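Long-range contacts in beta-mannosidase (Trichoderma harzianum, PDB 4CVU), which probably hydrolyses beta-mannosides, releasing mannose from their non-reducing ends, as a glycoside hydrolase of family 2: residues V179-N187 with H627-T635; E594-S602 with G644-V652. One frame throughout, in Å; residues are numbered along the deposited sequence.

Contact 1. Residues V179-N187 with H627-T635. With NAG (2-acetamido-2-deoxy-beta-D-glucopyranose), chain L; NAG (2-acetamido-2-deoxy-beta-D-glucopyranose), chain J.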
loop_
_atom_site.group_PDB
_atom_site.type_symbol
_atom_site.label_atom_id
_atom_site.label_comp_id
_atom_site.label_asym_id
_atom_site.label_seq_id
_atom_site.Cartn_x
_atom_site.Cartn_y
_atom_site.Cartn_z
ATOM N N VAL A 179 -19.570 16.880 -28.741
ATOM C CA VAL A 179 -18.836 18.113 -28.476
ATOM C C VAL A 179 -18.544 18.286 -26.968
ATOM O O VAL A 179 -17.488 18.792 -26.612
ATOM C CB VAL A 179 -19.585 19.335 -29.039
ATOM C CG1 VAL A 179 -18.924 20.640 -28.639
ATOM C CG2 VAL A 179 -19.665 19.268 -30.572
ATOM N N VAL A 180 -19.459 17.867 -26.107
ATOM C CA VAL A 180 -19.300 18.030 -24.640
ATOM C C VAL A 180 -19.108 16.683 -23.915
ATOM O O VAL A 180 -19.310 16.561 -22.715
ATOM C CB VAL A 180 -20.504 18.802 -24.039
ATOM C CG1 VAL A 180 -20.540 20.217 -24.593
ATOM C CG2 VAL A 180 -21.824 18.091 -24.307
ATOM N N TYR A 181 -18.740 15.665 -24.673
ATOM C CA TYR A 181 -18.458 14.343 -24.143
ATOM C C TYR A 181 -17.482 14.440 -22.988
ATOM O O TYR A 181 -16.408 15.018 -23.148
ATOM C CB TYR A 181 -17.850 13.498 -25.250
ATOM C CG TYR A 181 -17.505 12.091 -24.837
ATOM C CD1 TYR A 181 -18.482 11.190 -24.484
ATOM C CD2 TYR A 181 -16.186 11.661 -24.835
ATOM C CE1 TYR A 181 -18.166 9.882 -24.116
ATOM C CE2 TYR A 181 -15.859 10.375 -24.452
ATOM C CZ TYR A 181 -16.853 9.501 -24.104
ATOM O OH TYR A 181 -16.480 8.227 -23.763
ATOM N N PRO A 182 -17.844 13.923 -21.816
ATOM C CA PRO A 182 -16.929 14.093 -20.689
ATOM C C PRO A 182 -15.780 13.083 -20.632
ATOM O O PRO A 182 -15.740 12.135 -21.428
ATOM C CB PRO A 182 -17.814 13.864 -19.471
ATOM C CG PRO A 182 -18.955 13.032 -19.937
ATOM C CD PRO A 182 -19.030 13.121 -21.453
ATOM N N PHE A 183 -14.878 13.311 -19.670
ATOM C CA PHE A 183 -13.851 12.358 -19.281
ATOM C C PHE A 183 -14.441 11.615 -18.108
ATOM O O PHE A 183 -14.718 10.408 -18.191
ATOM C CB PHE A 183 -12.530 13.075 -18.909
ATOM C CG PHE A 183 -11.753 13.586 -20.102
ATOM C CD1 PHE A 183 -10.906 12.749 -20.796
ATOM C CD2 PHE A 183 -11.870 14.897 -20.524
ATOM C CE1 PHE A 183 -10.187 13.206 -21.889
ATOM C CE2 PHE A 183 -11.165 15.361 -21.631
ATOM C CZ PHE A 183 -10.326 14.515 -22.301
ATOM N N GLU A 184 -14.662 12.347 -17.018
ATOM C CA GLU A 184 -15.419 11.819 -15.910
ATOM C C GLU A 184 -16.652 12.699 -15.649
ATOM O O GLU A 184 -17.728 12.325 -16.107
ATOM C CB GLU A 184 -14.523 11.601 -14.678
ATOM C CG GLU A 184 -13.550 10.452 -14.931
ATOM C CD GLU A 184 -12.494 10.278 -13.854
ATOM O OE1 GLU A 184 -12.845 9.986 -12.685
ATOM O OE2 GLU A 184 -11.297 10.444 -14.187
ATOM N N TYR A 185 -16.522 13.826 -14.931
ATOM C CA TYR A 185 -17.680 14.732 -14.732
ATOM C C TYR A 185 -18.102 15.449 -16.016
ATOM O O TYR A 185 -17.273 15.883 -16.769
ATOM C CB TYR A 185 -17.403 15.809 -13.704
ATOM C CG TYR A 185 -17.226 15.248 -12.325
ATOM C CD1 TYR A 185 -18.330 15.004 -11.500
ATOM C CD2 TYR A 185 -15.970 14.923 -11.841
ATOM C CE1 TYR A 185 -18.181 14.478 -10.223
ATOM C CE2 TYR A 185 -15.801 14.392 -10.562
ATOM C CZ TYR A 185 -16.888 14.175 -9.763
ATOM O OH TYR A 185 -16.688 13.662 -8.502
ATOM N N PRO A 186 -19.406 15.559 -16.263
ATOM C CA PRO A 186 -19.936 16.336 -17.375
ATOM C C PRO A 186 -20.044 17.805 -17.047
ATOM O O PRO A 186 -19.939 18.211 -15.905
ATOM C CB PRO A 186 -21.354 15.793 -17.503
ATOM C CG PRO A 186 -21.705 15.424 -16.094
ATOM C CD PRO A 186 -20.459 14.816 -15.554
ATOM N N ASN A 187 -20.308 18.596 -18.069
ATOM C CA ASN A 187 -20.631 20.012 -17.931
ATOM C C ASN A 187 -19.522 21.003 -17.607
ATOM O O ASN A 187 -19.834 22.128 -17.286
ATOM C CB ASN A 187 -21.826 20.235 -16.981
ATOM C CG ASN A 187 -23.085 19.560 -17.457
ATOM O OD1 ASN A 187 -23.451 19.630 -18.619
ATOM N ND2 ASN A 187 -23.689 18.839 -16.589
ATOM N N HIS A 627 -6.475 5.780 -17.830
ATOM C CA HIS A 627 -7.570 6.552 -18.356
ATOM C C HIS A 627 -7.483 6.717 -19.844
ATOM O O HIS A 627 -8.201 7.531 -20.401
ATOM C CB HIS A 627 -7.716 7.882 -17.638
ATOM C CG HIS A 627 -8.195 7.737 -16.224
ATOM N ND1 HIS A 627 -8.299 8.795 -15.354
ATOM C CD2 HIS A 627 -8.626 6.650 -15.542
ATOM C CE1 HIS A 627 -8.778 8.378 -14.198
ATOM N NE2 HIS A 627 -8.973 7.078 -14.280
ATOM N N HIS A 628 -6.608 5.952 -20.462
ATOM C CA HIS A 628 -6.568 5.826 -21.928
ATOM C C HIS A 628 -7.204 4.476 -22.234
ATOM O O HIS A 628 -6.510 3.468 -22.174
ATOM C CB HIS A 628 -5.116 5.853 -22.437
ATOM C CG HIS A 628 -5.005 5.791 -23.939
ATOM N ND1 HIS A 628 -5.662 6.678 -24.767
ATOM C CD2 HIS A 628 -4.270 4.993 -24.751
ATOM C CE1 HIS A 628 -5.365 6.405 -26.034
ATOM N NE2 HIS A 628 -4.526 5.384 -26.052
ATOM N N TYR A 629 -8.503 4.399 -22.558
ATOM C CA TYR A 629 -9.373 5.499 -22.918
ATOM C C TYR A 629 -10.318 5.869 -21.782
ATOM O O TYR A 629 -10.688 5.018 -20.993
ATOM C CB TYR A 629 -10.217 5.110 -24.131
ATOM C CG TYR A 629 -9.396 4.991 -25.362
ATOM C CD1 TYR A 629 -8.569 3.902 -25.553
ATOM C CD2 TYR A 629 -9.403 5.999 -26.321
ATOM C CE1 TYR A 629 -7.779 3.798 -26.682
ATOM C CE2 TYR A 629 -8.621 5.907 -27.459
ATOM C CZ TYR A 629 -7.804 4.805 -27.630
ATOM O OH TYR A 629 -7.020 4.703 -28.735
ATOM N N PRO A 630 -10.748 7.135 -21.729
ATOM C CA PRO A 630 -11.471 7.592 -20.566
ATOM C C PRO A 630 -12.936 7.057 -20.537
ATOM O O PRO A 630 -13.480 6.568 -21.547
ATOM C CB PRO A 630 -11.393 9.113 -20.681
ATOM C CG PRO A 630 -11.202 9.397 -22.116
ATOM C CD PRO A 630 -10.632 8.182 -22.768
ATOM N N ALA A 631 -13.511 7.145 -19.364
ATOM C CA ALA A 631 -14.755 6.493 -19.041
ATOM C C ALA A 631 -15.958 7.110 -19.773
ATOM O O ALA A 631 -16.971 6.442 -19.962
ATOM C CB ALA A 631 -14.955 6.526 -17.513
ATOM N N GLY A 632 -15.838 8.368 -20.183
ATOM C CA GLY A 632 -16.931 9.086 -20.802
ATOM C C GLY A 632 -18.043 9.405 -19.815
ATOM O O GLY A 632 -19.205 9.431 -20.193
ATOM N N GLY A 633 -17.720 9.625 -18.543
ATOM C CA GLY A 633 -18.769 9.744 -17.542
ATOM C C GLY A 633 -18.301 9.156 -16.236
ATOM O O GLY A 633 -17.091 8.979 -16.032
ATOM N N LEU A 634 -19.242 8.823 -15.372
ATOM C CA LEU A 634 -18.923 8.454 -14.001
ATOM C C LEU A 634 -18.834 6.955 -13.727
ATOM O O LEU A 634 -18.608 6.564 -12.605
ATOM C CB LEU A 634 -19.923 9.126 -13.052
ATOM C CG LEU A 634 -19.853 10.651 -12.909
ATOM C CD1 LEU A 634 -21.002 11.185 -12.060
ATOM C CD2 LEU A 634 -18.537 11.115 -12.300
ATOM N N THR A 635 -18.977 6.100 -14.738
ATOM C CA THR A 635 -18.908 4.656 -14.496
ATOM C C THR A 635 -17.468 4.141 -14.248
ATOM O O THR A 635 -16.491 4.835 -14.576
ATOM C CB THR A 635 -19.488 3.847 -15.663
ATOM O OG1 THR A 635 -18.698 4.054 -16.842
ATOM C CG2 THR A 635 -20.944 4.246 -15.920
HETATM C C1 NAG L . -16.117 4.758 -23.383
HETATM C C2 NAG L . -16.126 4.434 -24.850
HETATM C C3 NAG L . -17.389 4.998 -25.480
HETATM C C4 NAG L . -18.593 4.459 -24.702
HETATM C C5 NAG L . -18.435 4.750 -23.207
HETATM C C6 NAG L . -19.580 4.208 -22.360
HETATM C C7 NAG L . -14.200 4.363 -26.383
HETATM C C8 NAG L . -12.963 5.069 -26.892
HETATM N N2 NAG L . -14.918 4.980 -25.443
HETATM O O3 NAG L . -17.402 4.628 -26.860
HETATM O O4 NAG L . -19.814 5.030 -25.153
HETATM O O5 NAG L . -17.237 4.153 -22.754
HETATM O O6 NAG L . -19.680 2.823 -22.581
HETATM O O7 NAG L . -14.471 3.261 -26.843
HETATM C C1 NAG J . -27.757 19.050 -19.650
HETATM C C2 NAG J . -27.833 17.549 -19.438
HETATM C C3 NAG J . -28.717 16.815 -20.431
HETATM C C4 NAG J . -30.072 17.498 -20.635
HETATM C C5 NAG J . -29.918 19.012 -20.760
HETATM C C6 NAG J . -31.290 19.702 -20.798
HETATM C C7 NAG J . -25.929 16.451 -18.430
HETATM C C8 NAG J . -24.567 15.881 -18.687
HETATM N N2 NAG J . -26.509 16.973 -19.508
HETATM O O3 NAG J . -28.897 15.515 -19.907
HETATM O O4 NAG J . -30.614 17.011 -21.844
HETATM O O5 NAG J . -29.102 19.541 -19.709
HETATM O O6 NAG J . -31.459 20.606 -19.717
HETATM O O7 NAG J . -26.423 16.427 -17.285
HETATM O O HOH W 1 -13.773 7.415 -24.142
#

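Contact 2. Residues E594-S602 with G644-V652. With NAG (2-acetamido-2-deoxy-beta-D-glucopyranose), chain B; NAG (2-acetamido-2-deoxy-beta-D-glucopyranose), chain C.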
loop_
_atom_site.group_PDB
_atom_site.type_symbol
_atom_site.label_atom_id
_atom_site.label_comp_id
_atom_site.label_asym_id
_atom_site.label_seq_id
_atom_site.Cartn_x
_atom_site.Cartn_y
_atom_site.Cartn_z
ATOM N N GLU A 594 2.664 17.976 -30.659
ATOM C CA GLU A 594 2.078 16.822 -29.932
ATOM C C GLU A 594 2.309 15.511 -30.650
ATOM O O GLU A 594 1.968 15.361 -31.839
ATOM C CB GLU A 594 0.550 16.932 -29.823
ATOM C CG GLU A 594 0.002 18.008 -28.951
ATOM C CD GLU A 594 -1.472 17.828 -28.589
ATOM O OE1 GLU A 594 -1.931 16.679 -28.469
ATOM O OE2 GLU A 594 -2.185 18.852 -28.315
ATOM N N PHE A 595 2.819 14.532 -29.916
ATOM C CA PHE A 595 2.899 13.149 -30.426
ATOM C C PHE A 595 3.257 12.182 -29.323
ATOM O O PHE A 595 4.021 12.523 -28.403
ATOM C CB PHE A 595 3.884 13.023 -31.592
ATOM C CG PHE A 595 5.275 13.506 -31.273
ATOM C CD1 PHE A 595 5.599 14.872 -31.351
ATOM C CD2 PHE A 595 6.273 12.604 -30.923
ATOM C CE1 PHE A 595 6.889 15.309 -31.066
ATOM C CE2 PHE A 595 7.564 13.039 -30.629
ATOM C CZ PHE A 595 7.873 14.384 -30.721
ATOM N N GLY A 596 2.677 10.985 -29.381
ATOM C CA GLY A 596 2.997 9.955 -28.361
ATOM C C GLY A 596 2.232 8.650 -28.384
ATOM O O GLY A 596 1.436 8.379 -29.302
ATOM N N PHE A 597 2.571 7.807 -27.404
ATOM C CA PHE A 597 2.030 6.465 -27.170
ATOM C C PHE A 597 2.171 6.306 -25.637
ATOM O O PHE A 597 3.147 6.817 -25.125
ATOM C CB PHE A 597 2.909 5.448 -27.835
ATOM C CG PHE A 597 2.231 4.139 -28.141
ATOM C CD1 PHE A 597 2.209 3.123 -27.249
ATOM C CD2 PHE A 597 1.597 3.956 -29.384
ATOM C CE1 PHE A 597 1.578 1.927 -27.531
ATOM C CE2 PHE A 597 0.993 2.785 -29.686
ATOM C CZ PHE A 597 0.968 1.754 -28.785
ATOM N N ILE A 598 1.258 5.649 -24.900
ATOM C CA ILE A 598 1.402 5.490 -23.410
ATOM C C ILE A 598 2.363 4.419 -22.947
ATOM O O ILE A 598 2.647 3.476 -23.727
ATOM C CB ILE A 598 0.046 5.291 -22.727
ATOM C CG1 ILE A 598 -0.558 3.938 -23.128
ATOM C CG2 ILE A 598 -0.908 6.423 -23.083
ATOM C CD1 ILE A 598 -1.703 3.460 -22.253
ATOM N N SER A 599 2.873 4.436 -21.692
ATOM C CA SER A 599 3.631 3.306 -21.299
ATOM C C SER A 599 3.426 3.248 -19.753
ATOM O O SER A 599 3.024 4.252 -19.167
ATOM C CB SER A 599 5.105 3.557 -21.632
ATOM O OG SER A 599 5.691 4.605 -20.797
ATOM N N MET A 600 3.670 2.076 -19.182
ATOM C CA MET A 600 3.542 1.868 -17.737
ATOM C C MET A 600 4.587 2.642 -17.024
ATOM O O MET A 600 5.690 2.808 -17.526
ATOM C CB MET A 600 3.801 0.399 -17.413
ATOM C CG MET A 600 2.757 -0.634 -17.664
ATOM S SD MET A 600 1.238 -0.277 -16.875
ATOM C CE MET A 600 0.313 -1.771 -17.015
ATOM N N PRO A 601 4.320 3.053 -15.760
ATOM C CA PRO A 601 5.444 3.559 -15.030
ATOM C C PRO A 601 6.248 2.423 -14.369
ATOM O O PRO A 601 5.805 1.255 -14.321
ATOM C CB PRO A 601 4.765 4.385 -13.917
ATOM C CG PRO A 601 3.483 3.695 -13.651
ATOM C CD PRO A 601 3.043 3.251 -15.043
ATOM N N SER A 602 7.385 2.779 -13.763
ATOM C CA SER A 602 8.198 1.810 -13.036
ATOM C C SER A 602 7.375 1.119 -11.951
ATOM O O SER A 602 6.397 1.672 -11.458
ATOM C CB SER A 602 9.384 2.544 -12.377
ATOM O OG SER A 602 8.874 3.403 -11.378
ATOM N N GLY A 644 -6.524 0.571 -23.631
ATOM C CA GLY A 644 -5.163 1.102 -23.523
ATOM C C GLY A 644 -4.206 0.020 -23.139
ATOM O O GLY A 644 -3.076 -0.026 -23.684
ATOM N N GLN A 645 -4.583 -0.758 -22.108
ATOM C CA GLN A 645 -3.882 -1.982 -21.738
ATOM C C GLN A 645 -3.511 -2.833 -22.963
ATOM O O GLN A 645 -2.376 -3.349 -23.073
ATOM C CB GLN A 645 -4.710 -2.824 -20.780
ATOM C CG GLN A 645 -5.019 -2.148 -19.464
ATOM C CD GLN A 645 -3.769 -1.784 -18.711
ATOM O OE1 GLN A 645 -3.360 -0.623 -18.663
ATOM N NE2 GLN A 645 -3.138 -2.778 -18.147
ATOM N N VAL A 646 -4.453 -2.979 -23.878
ATOM C CA VAL A 646 -4.249 -3.761 -25.095
ATOM C C VAL A 646 -3.246 -3.104 -26.042
ATOM O O VAL A 646 -2.416 -3.789 -26.627
ATOM C CB VAL A 646 -5.585 -4.050 -25.805
ATOM C CG1 VAL A 646 -5.389 -4.615 -27.226
ATOM C CG2 VAL A 646 -6.392 -5.032 -24.970
ATOM N N GLU A 647 -3.322 -1.793 -26.206
ATOM C CA GLU A 647 -2.342 -1.085 -27.059
ATOM C C GLU A 647 -0.921 -1.347 -26.583
ATOM O O GLU A 647 -0.021 -1.675 -27.350
ATOM C CB GLU A 647 -2.627 0.408 -27.124
ATOM C CG GLU A 647 -3.832 0.786 -28.006
ATOM C CD GLU A 647 -4.239 2.258 -27.860
ATOM O OE1 GLU A 647 -3.584 3.011 -27.099
ATOM O OE2 GLU A 647 -5.209 2.685 -28.534
ATOM N N MET A 648 -0.678 -1.246 -25.275
ATOM C CA MET A 648 0.656 -1.467 -24.819
ATOM C C MET A 648 1.077 -2.906 -25.033
ATOM O O MET A 648 2.238 -3.181 -25.387
ATOM C CB MET A 648 0.745 -1.077 -23.307
ATOM C CG MET A 648 0.573 0.392 -23.064
ATOM S SD MET A 648 0.918 0.706 -21.272
ATOM C CE MET A 648 -0.621 0.033 -20.762
ATOM N N THR A 649 0.158 -3.846 -24.834
ATOM C CA THR A 649 0.466 -5.277 -24.910
ATOM C C THR A 649 0.829 -5.648 -26.333
ATOM O O THR A 649 1.794 -6.386 -26.553
ATOM C CB THR A 649 -0.719 -6.164 -24.439
ATOM O OG1 THR A 649 -1.122 -5.782 -23.128
ATOM C CG2 THR A 649 -0.350 -7.655 -24.379
ATOM N N LEU A 650 0.078 -5.139 -27.288
ATOM C CA LEU A 650 0.348 -5.438 -28.683
ATOM C C LEU A 650 1.692 -4.849 -29.188
ATOM O O LEU A 650 2.416 -5.480 -29.989
ATOM C CB LEU A 650 -0.786 -4.957 -29.560
ATOM C CG LEU A 650 -2.152 -5.662 -29.509
ATOM C CD1 LEU A 650 -3.118 -5.014 -30.489
ATOM C CD2 LEU A 650 -2.040 -7.162 -29.793
ATOM N N ALA A 651 1.990 -3.629 -28.730
ATOM C CA ALA A 651 3.229 -2.961 -29.035
ATOM C C ALA A 651 4.433 -3.822 -28.651
ATOM O O ALA A 651 5.313 -4.052 -29.472
ATOM C CB ALA A 651 3.287 -1.605 -28.339
ATOM N N VAL A 652 4.467 -4.261 -27.391
ATOM C CA VAL A 652 5.505 -5.120 -26.910
ATOM C C VAL A 652 5.566 -6.436 -27.695
ATOM O O VAL A 652 6.626 -6.834 -28.110
ATOM C CB VAL A 652 5.330 -5.466 -25.411
ATOM C CG1 VAL A 652 6.333 -6.517 -25.016
ATOM C CG2 VAL A 652 5.505 -4.241 -24.542
HETATM C C1 NAG B . -4.279 -7.614 -20.467
HETATM C C2 NAG B . -3.373 -8.455 -21.343
HETATM C C3 NAG B . -3.773 -8.421 -22.819
HETATM C C4 NAG B . -5.273 -8.630 -23.053
HETATM C C5 NAG B . -5.997 -7.699 -22.132
HETATM C C6 NAG B . -7.518 -7.829 -22.249
HETATM C C7 NAG B . -1.057 -8.653 -20.590
HETATM C C8 NAG B . 0.350 -8.120 -20.653
HETATM N N2 NAG B . -1.989 -8.004 -21.265
HETATM O O3 NAG B . -3.050 -9.399 -23.526
HETATM O O4 NAG B . -5.655 -8.306 -24.370
HETATM O O5 NAG B . -5.622 -7.929 -20.789
HETATM O O6 NAG B . -7.921 -9.151 -21.943
HETATM O O7 NAG B . -1.282 -9.683 -19.942
HETATM C C1 NAG C . -5.610 -9.390 -25.297
HETATM C C2 NAG C . -6.580 -9.059 -26.429
HETATM C C3 NAG C . -6.513 -10.055 -27.557
HETATM C C4 NAG C . -5.078 -10.235 -28.007
HETATM C C5 NAG C . -4.222 -10.606 -26.811
HETATM C C6 NAG C . -2.754 -10.721 -27.219
HETATM C C7 NAG C . -8.757 -7.992 -26.046
HETATM C C8 NAG C . -10.099 -8.120 -25.390
HETATM N N2 NAG C . -7.921 -9.030 -25.895
HETATM O O3 NAG C . -7.249 -9.536 -28.626
HETATM O O4 NAG C . -5.010 -11.245 -28.991
HETATM O O5 NAG C . -4.314 -9.607 -25.808
HETATM O O6 NAG C . -1.985 -10.858 -26.048
HETATM O O7 NAG C . -8.496 -6.977 -26.697
HETATM O O HOH W 2 -0.758 4.135 -26.597
#

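Contact 1. Residues V179-N187 with H627-T635
P630 and F183 meet where two irregular loops cross, one from the galactose-binding-like domain of this family 2 glycosidase, the other leading into helix 638-655. The F183 ring, also stacked on W200, lies at a slant to P630, a compact, rigid residue that offers CB and CG to aromatic carbons CD1 and CE1 (CD1 of F183 to CG of P630, 3.6 Å). Y181 holds CG opposite its own backbone N (chi1 -180°), which sends the phenol along the partner loop until OH stands 3.1 Å from CA of G632. G632 has no side chain to collide with that hydroxyl, and its positive phi is easy for a glycine. At the edge of the Y181 ring, in its plane, a water joins OH to P630 O and to N2 of an N-acetylglucosamine of the attached glycan. A phenylalanine in place of Y181 would lack the hydroxyl, and the water would probably lose one of its three partners, and the bridge to the sugar's N2 one of its ties. G633 N donates to F183 O at 3.1 Å in a fairly straight bond (161°), although the donor stands above the carbonyl plane. Deeper in, the E184 carboxylate is nearly perpendicular to the H627 imidazole, OE2 of E184 3.3 Å from CE1 of H627; stronger polar ties lead elsewhere, E184 OE1 to R80 and H627 ND1 to G203 O. At the far end L634 lays a methyl over one face of Y185 in a CH-pi contact, CD2 of L634 4.1 Å from the centroid of the Y185 ring.

Contact 2. Residues E594-S602 with G644-V652
I598 places CG1 between its backbone N and carbonyl carbon (chi1 68°), which sets CG1 of I598 3.7 Å from CG of M648, while the bend of M648 at its last torsion (chi3 -75°) turns CE of M648 toward CD1 of I598, 3.9 Å away; the two side chains cross at about a right angle. The flexible methionine suits this place, since an unbranched chain can lay its sulfur against the backbone of the other segment, SD of M648 lying 3.8 Å from CA of S599. M600 runs its methyl across the amide of Q645, CE of M600 being 3.8 Å from NE2 of Q645, while OE1 of that amide binds N626.

F597 meets the helix at its ring edge: CZ of F597 is 3.8 Å from E647 O, which lies in the ring plane, and the small A651 lets CE1 of F597 come close to its CB. A water sits over the centre of one ring face, accepting from I598 N at 3.0 Å and donating to E647 OE1 at 3.1 Å, so the charged side chain and a main-chain amide are linked above an aromatic surface. E647 OE2 has Y629 OH as its partner. On the helix itself, T649 OG1 donates to Q645 O at 2.7 Å and accepts from N2 of an attached N-acetylglucosamine; T649 N reaches the same carbonyl oxygen from the opposite face, gripping it twice.

The segment leaving strand 592-595 thus passes between helices: helix 638-655 meets F597, I598 and M600, M682 and C672 of helix 664-692 also pack on F597 and M600 respectively, and W606 of helix 603-609 packs on M600.

Overall arrangement
From the N terminus, the chain passes first through 179-187 in the galactose-binding-like domain and then runs through more than four hundred residues, including the parallel strands expected of a family 2 catalytic barrel, before 627-635 closes contact 1. Inside that long loop lies 594-602, whose partner 644-652 comes only after it, so contact 2 closes a far shorter loop and the two cross. Their centres are about 20 Å apart, yet they touch: H628 CD2 packs 3.9 Å from I598 CD1. Contact 1 ties the N-terminal domain to the loop before helix 638-655; contact 2 fixes that helix against the chain leaving strand 592-595.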